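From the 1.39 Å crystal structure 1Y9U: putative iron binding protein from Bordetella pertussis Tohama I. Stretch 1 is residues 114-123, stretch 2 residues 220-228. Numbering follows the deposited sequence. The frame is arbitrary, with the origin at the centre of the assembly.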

# COMPACT_ATOMS: atom_id res chain seq x y z
N ASP A 114 -9.36 19.60 -14.54
CA ASP A 114 -8.86 20.81 -15.20
C ASP A 114 -8.21 21.83 -14.29
O ASP A 114 -7.84 22.92 -14.72
N LEU A 115 -8.04 21.50 -13.02
CA LEU A 115 -7.36 22.41 -12.09
C LEU A 115 -5.92 22.58 -12.52
O LEU A 115 -5.26 21.63 -12.89
N LYS A 116 -5.42 23.80 -12.46
CA LYS A 116 -4.04 24.07 -12.79
C LYS A 116 -3.19 23.75 -11.56
O LYS A 116 -3.06 24.55 -10.65
N LEU A 117 -2.64 22.54 -11.57
CA LEU A 117 -1.86 22.00 -10.46
C LEU A 117 -1.05 20.84 -11.03
O LEU A 117 -1.62 19.78 -11.33
N ASP A 118 0.26 21.06 -11.22
CA ASP A 118 1.17 20.15 -11.92
C ASP A 118 1.95 19.27 -10.96
O ASP A 118 2.41 18.19 -11.32
N SER A 119 2.14 19.77 -9.74
CA SER A 119 2.96 19.10 -8.74
C SER A 119 2.46 19.50 -7.37
O SER A 119 1.67 20.43 -7.21
N PHE A 120 2.94 18.80 -6.35
CA PHE A 120 2.48 19.06 -4.98
C PHE A 120 3.44 18.47 -4.00
O PHE A 120 4.02 17.40 -4.25
N ARG A 121 3.62 19.16 -2.87
CA ARG A 121 4.28 18.58 -1.70
C ARG A 121 3.21 18.28 -0.68
O ARG A 121 2.24 19.00 -0.57
N TYR A 122 3.36 17.20 0.09
CA TYR A 122 2.31 16.88 1.06
C TYR A 122 1.98 18.06 1.97
O TYR A 122 0.83 18.33 2.24
N GLY A 123 3.00 18.79 2.37
CA GLY A 123 2.81 19.96 3.20
C GLY A 123 1.87 21.00 2.61
O GLY A 123 1.25 21.75 3.36
N ILE A 220 -11.38 13.28 -12.47
CA ILE A 220 -10.16 13.57 -11.74
C ILE A 220 -8.92 13.21 -12.54
O ILE A 220 -8.93 12.44 -13.50
N LYS A 221 -7.81 13.77 -12.08
CA LYS A 221 -6.48 13.36 -12.45
C LYS A 221 -5.68 13.12 -11.17
O LYS A 221 -6.07 13.54 -10.08
N VAL A 222 -4.57 12.43 -11.32
CA VAL A 222 -3.66 12.16 -10.22
C VAL A 222 -2.45 13.09 -10.29
O VAL A 222 -1.81 13.25 -11.34
N VAL A 223 -2.13 13.68 -9.15
CA VAL A 223 -0.84 14.32 -8.93
C VAL A 223 -0.22 13.59 -7.74
O VAL A 223 -0.86 13.48 -6.69
N ARG A 224 0.99 13.08 -7.90
CA ARG A 224 1.69 12.39 -6.82
C ARG A 224 2.49 13.39 -6.01
O ARG A 224 3.50 13.91 -6.51
N PRO A 225 2.10 13.66 -4.77
CA PRO A 225 2.90 14.57 -3.94
C PRO A 225 4.21 13.95 -3.52
O PRO A 225 4.37 12.73 -3.54
N THR A 226 5.15 14.81 -3.13
CA THR A 226 6.37 14.35 -2.50
C THR A 226 6.56 15.03 -1.17
O THR A 226 5.95 16.06 -0.86
N PHE A 227 7.41 14.42 -0.36
CA PHE A 227 7.92 15.08 0.83
C PHE A 227 8.95 16.18 0.46
O PHE A 227 9.84 15.96 -0.34
N ALA A 228 8.76 17.38 1.03
CA ALA A 228 9.58 18.56 0.74
C ALA A 228 10.80 18.62 1.65
O ALA A 228 11.47 19.66 1.71

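Packing of residues 114-123 against residues 220-228 of the putative iron binding protein. The backbones meet at a single bridge, Arg121 with Thr226, where Thr226 N donates to Phe120 O (3.0 Å) and Tyr122 N donates to Thr226 O (3.0 Å). This pins the two chains together at one end; toward the other end they spread, and side chains and waters occupy the gap.

The main bump of the second stretch is Pro225, with a C-gamma exo ring, whose CA-to-CB bond points toward the first stretch and which meets two aromatic residues. Its CB sits over one face of the Tyr122 ring, 3.6 Å from the centroid and only 11° off the ring normal, so the CH group presses almost straight down on the pi surface. The same CB lies 4.2 Å from Phe120 CB. Phe120 (chi1 t) starts toward the second stretch, but its ring leads away, leaving CB as its nearest side-chain atom. Val223 (chi1 t) also points in: its CG1 lies 4.0 Å from Phe120 CB and 3.8 Å from Ser119 CA, while its CG2 reaches to 3.6 Å from Leu117 O. The valine thus fills the widening space with both methyls, largely against backbone.

Tyr122 (chi1 m) leaves its backbone sideways, yet its ring comes nearer and has the largest area covered by the other stretch. Besides Pro225 it meets Phe227 (chi1 m), whose CB points away but whose ring swings back: Tyr122 CE1 lies over one face of that ring, 3.9 Å from Phe227 CE1. The two rings are oblique, with planes at 43° and centroids 4.7 Å apart. Tyr122 OH is hydrogen-bonded elsewhere in the structure.

The CA-to-CB bond of Arg121 (chi1 m) points sideways; its CG rests 3.6 Å from Ala228 CB, a small bump on a CA-to-CB bond that points toward the first stretch. The Arg121 guanidinium turns back along its own stretch, where Arg121 NH1 donates to Ser119 OG (2.9 Å; Ser119 chi1 p).

At the open end, Lys221 spans the gap. From chi1 p its chain is extended, t at chi2, chi3 and chi4, carrying NZ to Leu115 O for a 2.7 Å hydrogen bond. Lys221 NZ also donates to water 1 and water 2, both at 3.1 Å. Water 1 accepts from Leu117 N (3.0 Å) and donates to Asp118 OD1 (2.7 Å), while water 2 donates to Leu117 O (2.7 Å), so the ammonium, bound directly to Leu115 O, is tied through the waters to Leu117 and Asp118. Water 3 bridges Phe120 N (3.0 Å) and Arg224 O (2.7 Å), and water 4 joins Gly123 N (2.9 Å) to Ala228 N (3.3 Å).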

# COMPACT_ATOMS: atom_id res chain seq x y z
CB ASP A 114 -9.99 21.49 -15.96
CG ASP A 114 -10.53 20.62 -17.07
OD1 ASP A 114 -9.71 20.11 -17.86
OD2 ASP A 114 -11.76 20.42 -17.20
CB LEU A 115 -7.45 21.85 -10.67
CG LEU A 115 -7.37 22.85 -9.51
CD1 LEU A 115 -8.64 23.67 -9.45
CD2 LEU A 115 -7.17 22.12 -8.20
CB LYS A 116 -3.85 25.53 -13.23
CG LYS A 116 -3.43 25.65 -14.69
CD LYS A 116 -4.45 25.07 -15.67
CE LYS A 116 -3.92 25.08 -17.10
NZ LYS A 116 -4.10 23.77 -17.82
CB LEU A 117 -2.80 21.54 -9.35
CG LEU A 117 -2.16 21.19 -8.00
CD1 LEU A 117 -1.44 22.39 -7.40
CD2 LEU A 117 -3.22 20.69 -7.01
CB ASP A 118 2.19 20.94 -12.77
CG ASP A 118 1.56 21.64 -13.97
OD1 ASP A 118 0.48 21.20 -14.44
OD2 ASP A 118 2.09 22.62 -14.53
CB SER A 119 4.42 19.50 -8.92
OG SER A 119 4.61 20.86 -8.62
CB PHE A 120 1.12 18.36 -4.79
CG PHE A 120 0.17 19.02 -3.80
CD1 PHE A 120 -0.46 20.20 -4.12
CD2 PHE A 120 -0.18 18.41 -2.60
CE1 PHE A 120 -1.37 20.77 -3.27
CE2 PHE A 120 -1.10 19.00 -1.75
CZ PHE A 120 -1.70 20.15 -2.09
CB ARG A 121 5.30 19.55 -1.11
CG ARG A 121 6.57 19.63 -1.94
CD ARG A 121 6.42 20.53 -3.18
NE ARG A 121 7.04 19.93 -4.35
CZ ARG A 121 6.67 20.15 -5.60
NH1 ARG A 121 5.65 20.96 -5.88
NH2 ARG A 121 7.34 19.57 -6.59
CB TYR A 122 2.66 15.66 1.91
CG TYR A 122 2.65 14.37 1.13
CD1 TYR A 122 3.83 13.73 0.76
CD2 TYR A 122 1.45 13.79 0.77
CE1 TYR A 122 3.82 12.54 0.03
CE2 TYR A 122 1.41 12.62 0.04
CZ TYR A 122 2.60 11.99 -0.34
OH TYR A 122 2.59 10.82 -1.06
CB ILE A 220 -10.11 12.83 -10.35
CG1 ILE A 220 -10.09 11.30 -10.49
CG2 ILE A 220 -11.29 13.28 -9.50
CD1 ILE A 220 -9.57 10.60 -9.24
CB LYS A 221 -5.78 14.40 -13.32
CG LYS A 221 -5.56 15.76 -12.65
CD LYS A 221 -4.99 16.80 -13.61
CE LYS A 221 -4.97 18.14 -12.95
NZ LYS A 221 -4.48 19.19 -13.89
CB VAL A 222 -3.19 10.69 -10.24
CG1 VAL A 222 -1.99 10.45 -9.34
CG2 VAL A 222 -4.33 9.77 -9.85
CB VAL A 223 -0.98 15.83 -8.65
CG1 VAL A 223 0.35 16.44 -8.26
CG2 VAL A 223 -1.52 16.53 -9.87
CB ARG A 224 2.63 11.32 -7.37
CG ARG A 224 1.94 10.18 -8.13
CD ARG A 224 2.72 8.93 -8.00
NE ARG A 224 2.24 7.75 -8.69
CZ ARG A 224 2.61 7.38 -9.91
NH1 ARG A 224 3.33 8.17 -10.69
NH2 ARG A 224 2.21 6.20 -10.39
CB PRO A 225 2.02 14.82 -2.72
CG PRO A 225 0.66 14.32 -3.09
CD PRO A 225 0.92 13.18 -4.03
CB THR A 226 7.57 14.65 -3.39
OG1 THR A 226 7.65 16.07 -3.64
CG2 THR A 226 7.44 13.96 -4.76
CB PHE A 227 8.46 14.04 1.80
CG PHE A 227 7.39 13.29 2.53
CD1 PHE A 227 7.11 11.95 2.25
CD2 PHE A 227 6.65 13.91 3.51
CE1 PHE A 227 6.12 11.29 2.94
CE2 PHE A 227 5.66 13.24 4.20
CZ PHE A 227 5.39 11.94 3.91
CB ALA A 228 8.73 19.83 0.92
O HOH W 1 -2.17 21.21 -14.19
O HOH W 2 -1.71 18.00 -13.33
O HOH W 3 4.40 16.38 -7.24
O HOH W 4 5.83 18.02 2.38